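Local coordinates for protein N-acylglucosamine 2-epimerase (Marinomonas mediterranea, PDB 5X32) that catalyses the reversible isomerization of D-mannose to D-fructose and, less efficiently, acts on D-lyxose, but cannot use D-glucose, at residues N48-V53 with Y96-G102; I28-F34 with A77-G81; E145-W149 with I160-W164; V118-S123 with W136-Y141. All coordinates share one frame. Residues are numbered along the deposited sequence.

In the fold
All four contacts lie in the N-terminal half of a monomeric (alpha/alpha)6 barrel of the N-acylglucosamine 2-epimerase family. Contacts 1 and 2, centres about 14 Å apart, are joined by a salt bridge from Arg-50 NH2 to Asp-29 OD2 (2.8 Å). Contact 1 reaches contact 4, centre about 18 Å away, through Tyr-96 OH and Tyr-122 OH at 2.7 Å, a probable hydrogen bond. Contacts 3 and 4 share helix 133-147, their centres about 16 Å apart. Contact 1 approaches the probable catalytic centre: the side chain of Val-53 is about 8 Å from that of His-380 and about 11 Å from that of His-251, proton donors/acceptors by similarity. Contacts 2, 3 and 4 are structural packing.

Contact 1 of 4, residues N48-V53 with Y96-G102; sequences NTRHLV and YVWLLDG
Strands 49-51 and 99-101 run antiparallel, their axes 4.8 Å apart at 158°. Before the second strand, Tyr-96 presents CB to Leu-52 CD2 (3.8 Å), while its hydroxyl is hydrogen-bonded to that of Tyr-122. The Val-97 carbonyl O lies 3.5 Å from Leu-52 CB. Trp-98 O then accepts from Leu-52 N (3.1 Å), and its indole (chi1 t) offers a face to the edge of the His-51 imidazole in a T-shaped pair, centroids 4.3 Å apart and planes at 68°. His-51, also chi1 t, is the N-cap of helix 52-69, its ND1 accepting from Val-53 N at 2.9 Å. Leu-99 pairs with His-51 at a non-hydrogen-bonded position (CA-CA 4.7 Å) and brings CD1 to 3.4 Å from His-51 CD2. Leu-100 faces Arg-50 in a hydrogen-bonded pair, Arg-50 N to Leu-100 O and Leu-100 N to Arg-50 O both 2.9 Å. Farther on, Asp-101 OD1 approaches Asn-48 CB (3.2 Å), and Gly-102 leaves the strand with positive phi. Trp-98 and Leu-99 together oppose Asp-107, a classic beta bulge. The contact pairs edge strand 49-51 with strand 99-101 in an antiparallel sheet formed by connections between helices of the (alpha/alpha)6 barrel.

Contact 2 of 4, residues I28-F34 with A77-G81; sequences IDPEGGF and AAVHG
Loop 28-34, built round a type I beta turn from Asp-29 to Gly-32, packs on helix 72-89 of the (alpha/alpha)6 barrel through Ile-28, the turn ends Asp-29 and Gly-32, Gly-33 and Phe-34. The turn is closed by Gly-32 N to Asp-29 O (2.6 Å) and reinforced by an Asx turn, in which Asp-29, chi1 t, accepts from Glu-31 N through OD1 at 3.1 Å; its other oxygen, OD2, forms a salt bridge with Arg-50. Asp-29 N also donates to Gly-33 O (3.1 Å), joining the two arms of the loop. Gly-32 and Gly-33 both have positive phi, and at Gly-32 (135/137) a CB would be jammed against the carbonyl O of Glu-31. His-80, chi1 t, extends from the helix into the curve of the loop. Its CE1 lies 3.1 Å from Asp-29 O and 3.8 Å from Ile-28 CG2, while NE2 is 3.3 Å from Gly-32 CA and 3.0 Å from Gly-33 N. Ile-28, with chi1 and chi2 both m, directs CD1 to 3.9 Å from Ala-77 CB. The ring of Phe-34 (chi1 m, chi2 99°) reaches the helix backbone at Ala-77 and Gly-81, and also meets Phe-58 and Phe-62 of helix 52-69. Gly-81 permits this approach, since a CB there would clash with Phe-34 CE1. CE1 itself comes to 3.3 Å from Gly-81 CA, and the ring edge brings Phe-34 CZ to 3.1 Å from Ala-77 O.

Contact 3 of 4, residues E145-W149 with I160-W164; sequences ETHFW and ISSDW
His-147 lays its imidazole over the six-membered ring of Trp-164 in a face-to-face stack, centroids 4.1 Å apart and planes at 12°. The stack joins the C-terminal end of helix 133-147 in the (alpha/alpha)6 barrel to the turn after strand 155-160. Both residues have chi1 m, and His-147 CD2 lies 3.8 Å from Trp-164 CE3. Ser-161 to Trp-164 form a type I beta turn, with Trp-164 N donating to Ser-161 O at 3.1 Å; Trp-164 ends the turn at phi/psi 79/17, and its CA-to-CB bond points toward 145-149. Phe-148, chi1 m, borders the indole edge, its CE2 3.8 Å from Trp-164 CZ3. The Phe-148 ring also packs on Cys-112 and Leu-115 of helix 112-127. CD1 of Ile-160 (chi1 m, chi2 t) reaches His-147, the last helical residue, 3.3 Å from His-147 O and 3.7 Å from His-147 CB, and Phe-148 just after it. That methyl makes a CH-pi contact with Phe-148: Ile-160 CD1 sits 3.5 Å from the ring centroid, 15° off the normal.

Contact 4 of 4, residues V118-S123 with W136-Y141; sequences VILAYS and WIEVTY
Tyr-122, Ile-137 and Ile-119 provide most of the buried surface where the consecutive helices 112-127 and 133-147 meet. Segments 118-123 and 136-141 run nearly antiparallel, at 167°, with axes 9.2 Å apart; Ile-119 and Ile-137 mark the closest backbone approach (CA-CA 5.6 Å). Tyr-122, chi1 m with chi2 -23°, points toward the partner helix, with Trp-136 CB over one ring face, 3.8 Å from the centroid in a CH-pi contact. The indole edge points to the face of the same ring, the centroid of the Trp-136 five-membered ring 5.2 Å from that of the Tyr-122 ring and planes at 51°. Thr-140 OG1 is 3.6 Å from Tyr-122 CE2; the Thr-140 hydroxyl donates to Trp-136 O (2.9 Å). Ile-137, chi1 m and chi2 t, places CG1 3.6 Å from Tyr-122 CB and CD1 3.8 Å from Ser-123 CA. Ile-119 adopts the same rotamer and brings CG1 to 3.7 Å from Thr-140 CG2, while its CG2 is 4.5 Å from Ile-137 CG2. No hydrogen bond crosses the interface. Val-118 and Ala-121 touch Thr-56 of helix 52-69, and Tyr-195 meets Tyr-141 edge-to-face. Such close antiparallel packing of consecutive helices is characteristic of the (alpha/alpha)6 barrel.

Contact 1 of 4, residues N48-V53 with Y96-G102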
loop_
_atom_site.group_PDB
_atom_site.type_symbol
_atom_site.label_atom_id
_atom_site.label_comp_id
_atom_site.label_asym_id
_atom_site.label_seq_id
_atom_site.Cartn_x
_atom_site.Cartn_y
_atom_site.Cartn_z
ATOM N N ASN A 48 -5.276 22.307 -4.506
ATOM C CA ASN A 48 -4.330 22.453 -5.584
ATOM C C ASN A 48 -3.221 21.420 -5.592
ATOM O O ASN A 48 -2.988 20.772 -6.601
ATOM C CB ASN A 48 -3.711 23.849 -5.522
ATOM C CG ASN A 48 -4.738 24.942 -5.703
ATOM O OD1 ASN A 48 -5.632 24.841 -6.556
ATOM N ND2 ASN A 48 -4.611 26.000 -4.919
ATOM N N THR A 49 -2.584 21.212 -4.451
ATOM C CA THR A 49 -1.450 20.316 -4.415
ATOM C C THR A 49 -1.866 18.881 -4.672
ATOM O O THR A 49 -2.776 18.356 -4.048
ATOM C CB THR A 49 -0.732 20.429 -3.082
ATOM O OG1 THR A 49 -0.321 21.788 -2.909
ATOM C CG2 THR A 49 0.502 19.534 -3.048
ATOM N N ARG A 50 -1.181 18.255 -5.613
ATOM C CA ARG A 50 -1.450 16.874 -5.932
ATOM C C ARG A 50 -0.203 16.039 -6.063
ATOM O O ARG A 50 0.852 16.490 -6.537
ATOM C CB ARG A 50 -2.311 16.768 -7.182
ATOM C CG ARG A 50 -3.729 17.132 -6.831
ATOM C CD ARG A 50 -4.546 17.576 -7.980
ATOM N NE ARG A 50 -5.549 18.534 -7.526
ATOM C CZ ARG A 50 -6.768 18.613 -8.035
ATOM N NH1 ARG A 50 -7.138 17.770 -8.990
ATOM N NH2 ARG A 50 -7.615 19.514 -7.568
ATOM N N HIS A 51 -0.361 14.801 -5.616
ATOM C CA HIS A 51 0.743 13.867 -5.521
ATOM C C HIS A 51 0.422 12.619 -6.313
ATOM O O HIS A 51 -0.704 12.112 -6.272
ATOM C CB HIS A 51 1.010 13.505 -4.060
ATOM C CG HIS A 51 2.319 12.825 -3.834
ATOM N ND1 HIS A 51 2.599 11.567 -4.323
ATOM C CD2 HIS A 51 3.422 13.222 -3.157
ATOM C CE1 HIS A 51 3.830 11.230 -3.983
ATOM N NE2 HIS A 51 4.349 12.213 -3.270
ATOM N N LEU A 52 1.433 12.107 -6.999
ATOM C CA LEU A 52 1.260 10.943 -7.842
ATOM C C LEU A 52 0.659 9.770 -7.052
ATOM O O LEU A 52 -0.217 9.066 -7.568
ATOM C CB LEU A 52 2.605 10.535 -8.436
ATOM C CG LEU A 52 2.603 9.353 -9.391
ATOM C CD1 LEU A 52 1.751 9.696 -10.637
ATOM C CD2 LEU A 52 4.020 8.990 -9.728
ATOM N N VAL A 53 1.082 9.603 -5.795
ATOM C CA VAL A 53 0.620 8.469 -4.984
ATOM C C VAL A 53 -0.892 8.554 -4.709
ATOM O O VAL A 53 -1.586 7.545 -4.789
ATOM C CB VAL A 53 1.432 8.350 -3.649
ATOM C CG1 VAL A 53 0.881 7.246 -2.732
ATOM C CG2 VAL A 53 2.888 8.073 -3.949
ATOM N N TYR A 96 6.817 10.307 -14.513
ATOM C CA TYR A 96 5.608 10.911 -13.965
ATOM C C TYR A 96 5.931 11.983 -12.953
ATOM O O TYR A 96 6.820 11.823 -12.119
ATOM C CB TYR A 96 4.714 9.853 -13.328
ATOM C CG TYR A 96 4.085 8.932 -14.347
ATOM C CD1 TYR A 96 4.839 7.941 -14.979
ATOM C CD2 TYR A 96 2.741 9.048 -14.679
ATOM C CE1 TYR A 96 4.273 7.094 -15.913
ATOM C CE2 TYR A 96 2.163 8.198 -15.611
ATOM C CZ TYR A 96 2.936 7.220 -16.223
ATOM O OH TYR A 96 2.370 6.369 -17.148
ATOM N N VAL A 97 5.204 13.092 -13.055
ATOM C CA VAL A 97 5.340 14.193 -12.118
ATOM C C VAL A 97 4.985 13.697 -10.700
ATOM O O VAL A 97 3.919 13.111 -10.473
ATOM C CB VAL A 97 4.447 15.383 -12.542
ATOM C CG1 VAL A 97 4.502 16.508 -11.513
ATOM C CG2 VAL A 97 4.882 15.889 -13.912
ATOM N N TRP A 98 5.914 13.895 -9.770
ATOM C CA TRP A 98 5.778 13.409 -8.399
ATOM C C TRP A 98 4.866 14.345 -7.625
ATOM O O TRP A 98 3.948 13.904 -6.921
ATOM C CB TRP A 98 7.164 13.293 -7.761
ATOM C CG TRP A 98 7.251 12.730 -6.370
ATOM C CD1 TRP A 98 7.625 13.393 -5.227
ATOM C CD2 TRP A 98 6.971 11.382 -5.972
ATOM N NE1 TRP A 98 7.615 12.537 -4.163
ATOM C CE2 TRP A 98 7.213 11.296 -4.587
ATOM C CE3 TRP A 98 6.548 10.237 -6.654
ATOM C CZ2 TRP A 98 7.034 10.118 -3.871
ATOM C CZ3 TRP A 98 6.367 9.072 -5.938
ATOM C CH2 TRP A 98 6.608 9.024 -4.558
ATOM N N LEU A 99 5.091 15.646 -7.787
ATOM C CA LEU A 99 4.257 16.603 -7.070
ATOM C C LEU A 99 3.945 17.837 -7.914
ATOM O O LEU A 99 4.827 18.379 -8.589
ATOM C CB LEU A 99 4.956 17.028 -5.783
ATOM C CG LEU A 99 4.026 17.604 -4.725
ATOM C CD1 LEU A 99 3.154 16.491 -4.144
ATOM C CD2 LEU A 99 4.804 18.328 -3.656
ATOM N N LEU A 100 2.718 18.337 -7.828
ATOM C CA LEU A 100 2.337 19.450 -8.693
ATOM C C LEU A 100 1.284 20.361 -8.069
ATOM O O LEU A 100 0.466 19.919 -7.267
ATOM C CB LEU A 100 1.849 18.892 -10.044
ATOM C CG LEU A 100 0.632 17.954 -10.043
ATOM C CD1 LEU A 100 -0.700 18.723 -10.020
ATOM C CD2 LEU A 100 0.663 16.962 -11.193
ATOM N N ASP A 101 1.299 21.630 -8.462
ATOM C CA ASP A 101 0.298 22.614 -8.036
ATOM C C ASP A 101 -0.247 23.293 -9.275
ATOM O O ASP A 101 0.466 24.060 -9.919
ATOM C CB ASP A 101 0.914 23.660 -7.087
ATOM C CG ASP A 101 -0.117 24.661 -6.532
ATOM O OD1 ASP A 101 -1.169 24.862 -7.174
ATOM O OD2 ASP A 101 0.137 25.279 -5.464
ATOM N N GLY A 102 -1.511 23.027 -9.589
ATOM C CA GLY A 102 -2.128 23.562 -10.784
ATOM C C GLY A 102 -1.372 23.198 -12.050
ATOM O O GLY A 102 -1.098 22.022 -12.318
#

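Contact 2 of 4, residues I28-F34 with A77-G81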
loop_
_atom_site.group_PDB
_atom_site.type_symbol
_atom_site.label_atom_id
_atom_site.label_comp_id
_atom_site.label_asym_id
_atom_site.label_seq_id
_atom_site.Cartn_x
_atom_site.Cartn_y
_atom_site.Cartn_z
ATOM N N ILE A 28 -13.718 14.412 -6.268
ATOM C CA ILE A 28 -13.733 14.637 -7.710
ATOM C C ILE A 28 -13.483 16.105 -8.025
ATOM O O ILE A 28 -14.219 16.977 -7.565
ATOM C CB ILE A 28 -15.068 14.225 -8.331
ATOM C CG1 ILE A 28 -15.333 12.755 -8.032
ATOM C CG2 ILE A 28 -15.073 14.528 -9.830
ATOM C CD1 ILE A 28 -14.305 11.842 -8.641
ATOM N N ASP A 29 -12.407 16.374 -8.752
ATOM C CA ASP A 29 -12.163 17.742 -9.182
ATOM C C ASP A 29 -12.723 17.893 -10.596
ATOM O O ASP A 29 -12.203 17.298 -11.538
ATOM C CB ASP A 29 -10.672 18.106 -9.136
ATOM C CG ASP A 29 -10.412 19.540 -9.603
ATOM O OD1 ASP A 29 -11.404 20.280 -9.796
ATOM O OD2 ASP A 29 -9.235 19.933 -9.792
ATOM N N PRO A 30 -13.785 18.691 -10.740
ATOM C CA PRO A 30 -14.476 18.830 -12.031
ATOM C C PRO A 30 -13.496 19.274 -13.100
ATOM O O PRO A 30 -13.632 18.866 -14.246
ATOM C CB PRO A 30 -15.523 19.907 -11.738
ATOM C CG PRO A 30 -15.807 19.717 -10.266
ATOM C CD PRO A 30 -14.421 19.527 -9.704
ATOM N N GLU A 31 -12.474 20.021 -12.677
ATOM C CA GLU A 31 -11.340 20.419 -13.517
ATOM C C GLU A 31 -10.417 19.307 -13.953
ATOM O O GLU A 31 -9.648 19.492 -14.875
ATOM C CB GLU A 31 -10.470 21.448 -12.794
ATOM C CG GLU A 31 -11.160 22.729 -12.465
ATOM C CD GLU A 31 -11.397 23.546 -13.713
ATOM O OE1 GLU A 31 -10.535 24.401 -14.030
ATOM O OE2 GLU A 31 -12.431 23.314 -14.386
ATOM N N GLY A 32 -10.445 18.173 -13.258
ATOM C CA GLY A 32 -9.523 17.090 -13.561
ATOM C C GLY A 32 -8.871 16.465 -12.331
ATOM O O GLY A 32 -8.458 17.166 -11.397
ATOM N N GLY A 33 -8.800 15.136 -12.326
ATOM C CA GLY A 33 -8.169 14.404 -11.242
ATOM C C GLY A 33 -8.961 14.414 -9.958
ATOM O O GLY A 33 -10.185 14.585 -9.969
ATOM N N PHE A 34 -8.251 14.284 -8.846
ATOM C CA PHE A 34 -8.888 14.246 -7.543
ATOM C C PHE A 34 -8.281 15.269 -6.601
ATOM O O PHE A 34 -7.088 15.575 -6.671
ATOM C CB PHE A 34 -8.763 12.841 -6.915
ATOM C CG PHE A 34 -9.270 11.734 -7.799
ATOM C CD1 PHE A 34 -8.394 10.982 -8.553
ATOM C CD2 PHE A 34 -10.621 11.473 -7.910
ATOM C CE1 PHE A 34 -8.852 9.970 -9.384
ATOM C CE2 PHE A 34 -11.085 10.470 -8.737
ATOM C CZ PHE A 34 -10.200 9.720 -9.475
ATOM N N ALA A 77 -15.402 7.555 -12.223
ATOM C CA ALA A 77 -14.401 8.244 -11.415
ATOM C C ALA A 77 -13.016 7.638 -11.636
ATOM O O ALA A 77 -12.009 8.364 -11.644
ATOM C CB ALA A 77 -14.780 8.206 -9.947
ATOM N N ALA A 78 -12.957 6.322 -11.825
ATOM C CA ALA A 78 -11.672 5.664 -12.078
ATOM C C ALA A 78 -11.094 6.130 -13.406
ATOM O O ALA A 78 -9.892 6.388 -13.517
ATOM C CB ALA A 78 -11.814 4.138 -12.066
ATOM N N VAL A 79 -11.955 6.224 -14.418
ATOM C CA VAL A 79 -11.533 6.700 -15.736
ATOM C C VAL A 79 -11.130 8.180 -15.707
ATOM O O VAL A 79 -10.126 8.576 -16.309
ATOM C CB VAL A 79 -12.637 6.463 -16.781
ATOM C CG1 VAL A 79 -12.513 7.439 -17.943
ATOM C CG2 VAL A 79 -12.579 5.014 -17.260
ATOM N N HIS A 80 -11.912 8.994 -15.016
ATOM C CA HIS A 80 -11.530 10.375 -14.791
ATOM C C HIS A 80 -10.101 10.425 -14.213
ATOM O O HIS A 80 -9.233 11.189 -14.683
ATOM C CB HIS A 80 -12.549 11.036 -13.864
ATOM C CG HIS A 80 -12.225 12.450 -13.510
ATOM N ND1 HIS A 80 -12.652 13.037 -12.336
ATOM C CD2 HIS A 80 -11.508 13.395 -14.161
ATOM C CE1 HIS A 80 -12.216 14.281 -12.280
ATOM N NE2 HIS A 80 -11.521 14.525 -13.376
ATOM N N GLY A 81 -9.844 9.542 -13.250
ATOM C CA GLY A 81 -8.536 9.451 -12.637
ATOM C C GLY A 81 -7.448 9.070 -13.609
ATOM O O GLY A 81 -6.388 9.695 -13.624
#

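Contact 3 of 4, residues E145-W149 with I160-W164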
loop_
_atom_site.group_PDB
_atom_site.type_symbol
_atom_site.label_atom_id
_atom_site.label_comp_id
_atom_site.label_asym_id
_atom_site.label_seq_id
_atom_site.Cartn_x
_atom_site.Cartn_y
_atom_site.Cartn_z
ATOM N N GLU A 145 12.590 -1.201 -16.286
ATOM C CA GLU A 145 13.645 -2.138 -16.650
ATOM C C GLU A 145 14.864 -1.364 -17.106
ATOM O O GLU A 145 16.000 -1.653 -16.709
ATOM C CB GLU A 145 13.168 -3.105 -17.739
ATOM C CG GLU A 145 13.829 -4.479 -17.675
ATOM C CD GLU A 145 13.552 -5.226 -16.370
ATOM O OE1 GLU A 145 14.271 -6.217 -16.095
ATOM O OE2 GLU A 145 12.613 -4.842 -15.623
ATOM N N THR A 146 14.597 -0.361 -17.937
ATOM C CA THR A 146 15.629 0.461 -18.533
ATOM C C THR A 146 16.320 1.316 -17.488
ATOM O O THR A 146 17.532 1.511 -17.545
ATOM C CB THR A 146 15.058 1.350 -19.609
ATOM O OG1 THR A 146 14.546 0.533 -20.663
ATOM C CG2 THR A 146 16.122 2.283 -20.147
ATOM N N HIS A 147 15.566 1.835 -16.527
ATOM C CA HIS A 147 16.174 2.844 -15.670
ATOM C C HIS A 147 16.357 2.436 -14.204
ATOM O O HIS A 147 17.245 2.957 -13.535
ATOM C CB HIS A 147 15.365 4.143 -15.754
ATOM C CG HIS A 147 15.465 4.845 -17.076
ATOM N ND1 HIS A 147 14.419 4.897 -17.974
ATOM C CD2 HIS A 147 16.457 5.593 -17.616
ATOM C CE1 HIS A 147 14.780 5.602 -19.033
ATOM N NE2 HIS A 147 16.011 6.039 -18.837
ATOM N N PHE A 148 15.526 1.530 -13.690
ATOM C CA PHE A 148 15.551 1.236 -12.253
ATOM C C PHE A 148 16.016 -0.176 -11.940
ATOM O O PHE A 148 16.572 -0.426 -10.869
ATOM C CB PHE A 148 14.176 1.462 -11.616
ATOM C CG PHE A 148 13.770 2.890 -11.581
ATOM C CD1 PHE A 148 14.013 3.661 -10.456
ATOM C CD2 PHE A 148 13.170 3.482 -12.692
ATOM C CE1 PHE A 148 13.652 5.005 -10.433
ATOM C CE2 PHE A 148 12.811 4.815 -12.680
ATOM C CZ PHE A 148 13.047 5.581 -11.554
ATOM N N TRP A 149 15.775 -1.097 -12.865
ATOM C CA TRP A 149 16.080 -2.490 -12.610
ATOM C C TRP A 149 17.575 -2.686 -12.422
ATOM O O TRP A 149 18.375 -2.225 -13.215
ATOM C CB TRP A 149 15.567 -3.377 -13.738
ATOM C CG TRP A 149 15.872 -4.814 -13.502
ATOM C CD1 TRP A 149 16.554 -5.644 -14.332
ATOM C CD2 TRP A 149 15.528 -5.595 -12.347
ATOM N NE1 TRP A 149 16.654 -6.895 -13.779
ATOM C CE2 TRP A 149 16.030 -6.895 -12.559
ATOM C CE3 TRP A 149 14.836 -5.325 -11.159
ATOM C CZ2 TRP A 149 15.867 -7.926 -11.629
ATOM C CZ3 TRP A 149 14.679 -6.355 -10.233
ATOM C CH2 TRP A 149 15.187 -7.639 -10.483
ATOM N N ILE A 160 15.732 8.347 -9.501
ATOM C CA ILE A 160 16.564 9.079 -10.448
ATOM C C ILE A 160 16.013 10.502 -10.652
ATOM O O ILE A 160 14.800 10.718 -10.590
ATOM C CB ILE A 160 16.602 8.344 -11.807
ATOM C CG1 ILE A 160 16.869 6.851 -11.594
ATOM C CG2 ILE A 160 17.611 8.972 -12.748
ATOM C CD1 ILE A 160 16.307 5.966 -12.687
ATOM N N SER A 161 16.880 11.465 -10.950
ATOM C CA SER A 161 16.428 12.844 -11.117
ATOM C C SER A 161 15.554 12.973 -12.368
ATOM O O SER A 161 15.412 12.017 -13.126
ATOM C CB SER A 161 17.622 13.788 -11.198
ATOM O OG SER A 161 18.423 13.462 -12.315
ATOM N N SER A 162 14.948 14.141 -12.571
ATOM C CA SER A 162 14.020 14.317 -13.697
ATOM C C SER A 162 14.688 14.179 -15.066
ATOM O O SER A 162 14.085 13.640 -15.993
ATOM C CB SER A 162 13.316 15.679 -13.617
ATOM O OG SER A 162 14.223 16.714 -13.281
ATOM N N ASP A 163 15.932 14.650 -15.173
ATOM C CA ASP A 163 16.724 14.572 -16.413
ATOM C C ASP A 163 17.095 13.137 -16.813
ATOM O O ASP A 163 17.504 12.898 -17.952
ATOM C CB ASP A 163 17.980 15.454 -16.308
ATOM C CG ASP A 163 18.840 15.137 -15.095
ATOM O OD1 ASP A 163 19.626 16.026 -14.693
ATOM O OD2 ASP A 163 18.724 14.026 -14.524
ATOM N N TRP A 164 16.985 12.222 -15.845
ATOM C CA TRP A 164 17.387 10.807 -15.919
ATOM C C TRP A 164 18.891 10.624 -15.736
ATOM O O TRP A 164 19.423 9.556 -16.041
ATOM C CB TRP A 164 16.977 10.166 -17.249
ATOM C CG TRP A 164 15.513 9.970 -17.467
ATOM C CD1 TRP A 164 14.773 10.504 -18.485
ATOM C CD2 TRP A 164 14.615 9.142 -16.714
ATOM N NE1 TRP A 164 13.469 10.092 -18.391
ATOM C CE2 TRP A 164 13.343 9.253 -17.316
ATOM C CE3 TRP A 164 14.756 8.335 -15.587
ATOM C CZ2 TRP A 164 12.222 8.584 -16.826
ATOM C CZ3 TRP A 164 13.640 7.672 -15.101
ATOM C CH2 TRP A 164 12.391 7.801 -15.721
#

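Contact 4 of 4, residues V118-S123 with W136-Y141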
loop_
_atom_site.group_PDB
_atom_site.type_symbol
_atom_site.label_atom_id
_atom_site.label_comp_id
_atom_site.label_asym_id
_atom_site.label_seq_id
_atom_site.Cartn_x
_atom_site.Cartn_y
_atom_site.Cartn_z
ATOM N N VAL A 118 1.922 3.514 -10.382
ATOM C CA VAL A 118 1.457 3.771 -11.737
ATOM C C VAL A 118 1.051 2.440 -12.392
ATOM O O VAL A 118 -0.039 2.331 -12.984
ATOM C CB VAL A 118 2.533 4.486 -12.587
ATOM C CG1 VAL A 118 2.159 4.464 -14.075
ATOM C CG2 VAL A 118 2.680 5.927 -12.138
ATOM N N ILE A 119 1.897 1.420 -12.237
ATOM C CA ILE A 119 1.574 0.073 -12.707
ATOM C C ILE A 119 0.319 -0.486 -12.028
ATOM O O ILE A 119 -0.549 -1.057 -12.690
ATOM C CB ILE A 119 2.757 -0.894 -12.480
ATOM C CG1 ILE A 119 3.846 -0.632 -13.518
ATOM C CG2 ILE A 119 2.312 -2.348 -12.578
ATOM C CD1 ILE A 119 5.091 -1.430 -13.311
ATOM N N LEU A 120 0.203 -0.285 -10.719
ATOM C CA LEU A 120 -0.979 -0.739 -9.990
ATOM C C LEU A 120 -2.253 -0.125 -10.563
ATOM O O LEU A 120 -3.247 -0.831 -10.849
ATOM C CB LEU A 120 -0.852 -0.395 -8.505
ATOM C CG LEU A 120 -2.005 -0.899 -7.641
ATOM C CD1 LEU A 120 -1.947 -2.411 -7.472
ATOM C CD2 LEU A 120 -2.052 -0.169 -6.302
ATOM N N ALA A 121 -2.206 1.192 -10.759
ATOM C CA ALA A 121 -3.337 1.918 -11.329
ATOM C C ALA A 121 -3.665 1.410 -12.741
ATOM O O ALA A 121 -4.836 1.201 -13.062
ATOM C CB ALA A 121 -3.062 3.419 -11.357
ATOM N N TYR A 122 -2.650 1.177 -13.574
ATOM C CA TYR A 122 -2.931 0.658 -14.923
ATOM C C TYR A 122 -3.543 -0.738 -14.878
ATOM O O TYR A 122 -4.454 -1.007 -15.666
ATOM C CB TYR A 122 -1.672 0.658 -15.815
ATOM C CG TYR A 122 -1.272 2.057 -16.243
ATOM C CD1 TYR A 122 -2.210 3.076 -16.258
ATOM C CD2 TYR A 122 0.042 2.368 -16.577
ATOM C CE1 TYR A 122 -1.867 4.357 -16.623
ATOM C CE2 TYR A 122 0.398 3.652 -16.946
ATOM C CZ TYR A 122 -0.566 4.646 -16.968
ATOM O OH TYR A 122 -0.247 5.939 -17.320
ATOM N N SER A 123 -3.085 -1.599 -13.955
ATOM C CA SER A 123 -3.718 -2.908 -13.781
ATOM C C SER A 123 -5.201 -2.707 -13.556
ATOM O O SER A 123 -6.031 -3.266 -14.270
ATOM C CB SER A 123 -3.142 -3.682 -12.592
ATOM O OG SER A 123 -1.763 -3.939 -12.740
ATOM N N TRP A 136 0.005 -0.074 -21.556
ATOM C CA TRP A 136 0.541 0.902 -20.607
ATOM C C TRP A 136 1.387 0.211 -19.538
ATOM O O TRP A 136 2.507 0.641 -19.233
ATOM C CB TRP A 136 -0.590 1.666 -19.945
ATOM C CG TRP A 136 -1.398 2.458 -20.888
ATOM C CD1 TRP A 136 -1.025 2.876 -22.127
ATOM C CD2 TRP A 136 -2.736 2.940 -20.683
ATOM N NE1 TRP A 136 -2.039 3.597 -22.703
ATOM C CE2 TRP A 136 -3.101 3.650 -21.843
ATOM C CE3 TRP A 136 -3.652 2.845 -19.630
ATOM C CZ2 TRP A 136 -4.345 4.260 -21.986
ATOM C CZ3 TRP A 136 -4.894 3.449 -19.775
ATOM C CH2 TRP A 136 -5.227 4.146 -20.945
ATOM N N ILE A 137 0.864 -0.892 -19.012
ATOM C CA ILE A 137 1.574 -1.655 -18.001
ATOM C C ILE A 137 2.911 -2.035 -18.594
ATOM O O ILE A 137 4.003 -1.774 -18.026
ATOM C CB ILE A 137 0.805 -2.934 -17.604
ATOM C CG1 ILE A 137 -0.509 -2.594 -16.905
ATOM C CG2 ILE A 137 1.678 -3.832 -16.748
ATOM C CD1 ILE A 137 -1.394 -3.784 -16.699
ATOM N N GLU A 138 2.797 -2.550 -19.815
ATOM C CA GLU A 138 3.939 -3.080 -20.539
ATOM C C GLU A 138 4.942 -1.953 -20.771
ATOM O O GLU A 138 6.151 -2.171 -20.638
ATOM C CB GLU A 138 3.466 -3.738 -21.840
ATOM C CG GLU A 138 4.499 -3.959 -22.913
ATOM C CD GLU A 138 3.862 -4.496 -24.200
ATOM O OE1 GLU A 138 2.842 -5.228 -24.133
ATOM O OE2 GLU A 138 4.359 -4.137 -25.289
ATOM N N VAL A 139 4.442 -0.748 -21.062
ATOM C CA VAL A 139 5.349 0.371 -21.297
ATOM C C VAL A 139 6.081 0.700 -20.007
ATOM O O VAL A 139 7.311 0.815 -19.983
ATOM C CB VAL A 139 4.635 1.658 -21.764
ATOM C CG1 VAL A 139 5.650 2.817 -21.844
ATOM C CG2 VAL A 139 3.912 1.452 -23.088
ATOM N N THR A 140 5.315 0.804 -18.922
ATOM C CA THR A 140 5.861 1.298 -17.667
ATOM C C THR A 140 6.878 0.319 -17.115
ATOM O O THR A 140 7.959 0.714 -16.636
ATOM C CB THR A 140 4.747 1.554 -16.655
ATOM O OG1 THR A 140 3.762 2.398 -17.265
ATOM C CG2 THR A 140 5.303 2.244 -15.416
ATOM N N TYR A 141 6.572 -0.961 -17.264
ATOM C CA TYR A 141 7.511 -1.983 -16.845
ATOM C C TYR A 141 8.862 -1.760 -17.541
ATOM O O TYR A 141 9.911 -1.813 -16.889
ATOM C CB TYR A 141 6.956 -3.390 -17.140
ATOM C CG TYR A 141 7.850 -4.493 -16.635
ATOM C CD1 TYR A 141 8.866 -5.006 -17.425
ATOM C CD2 TYR A 141 7.695 -5.008 -15.356
ATOM C CE1 TYR A 141 9.688 -6.012 -16.962
ATOM C CE2 TYR A 141 8.507 -6.013 -14.884
ATOM C CZ TYR A 141 9.506 -6.513 -15.686
ATOM O OH TYR A 141 10.334 -7.517 -15.215
#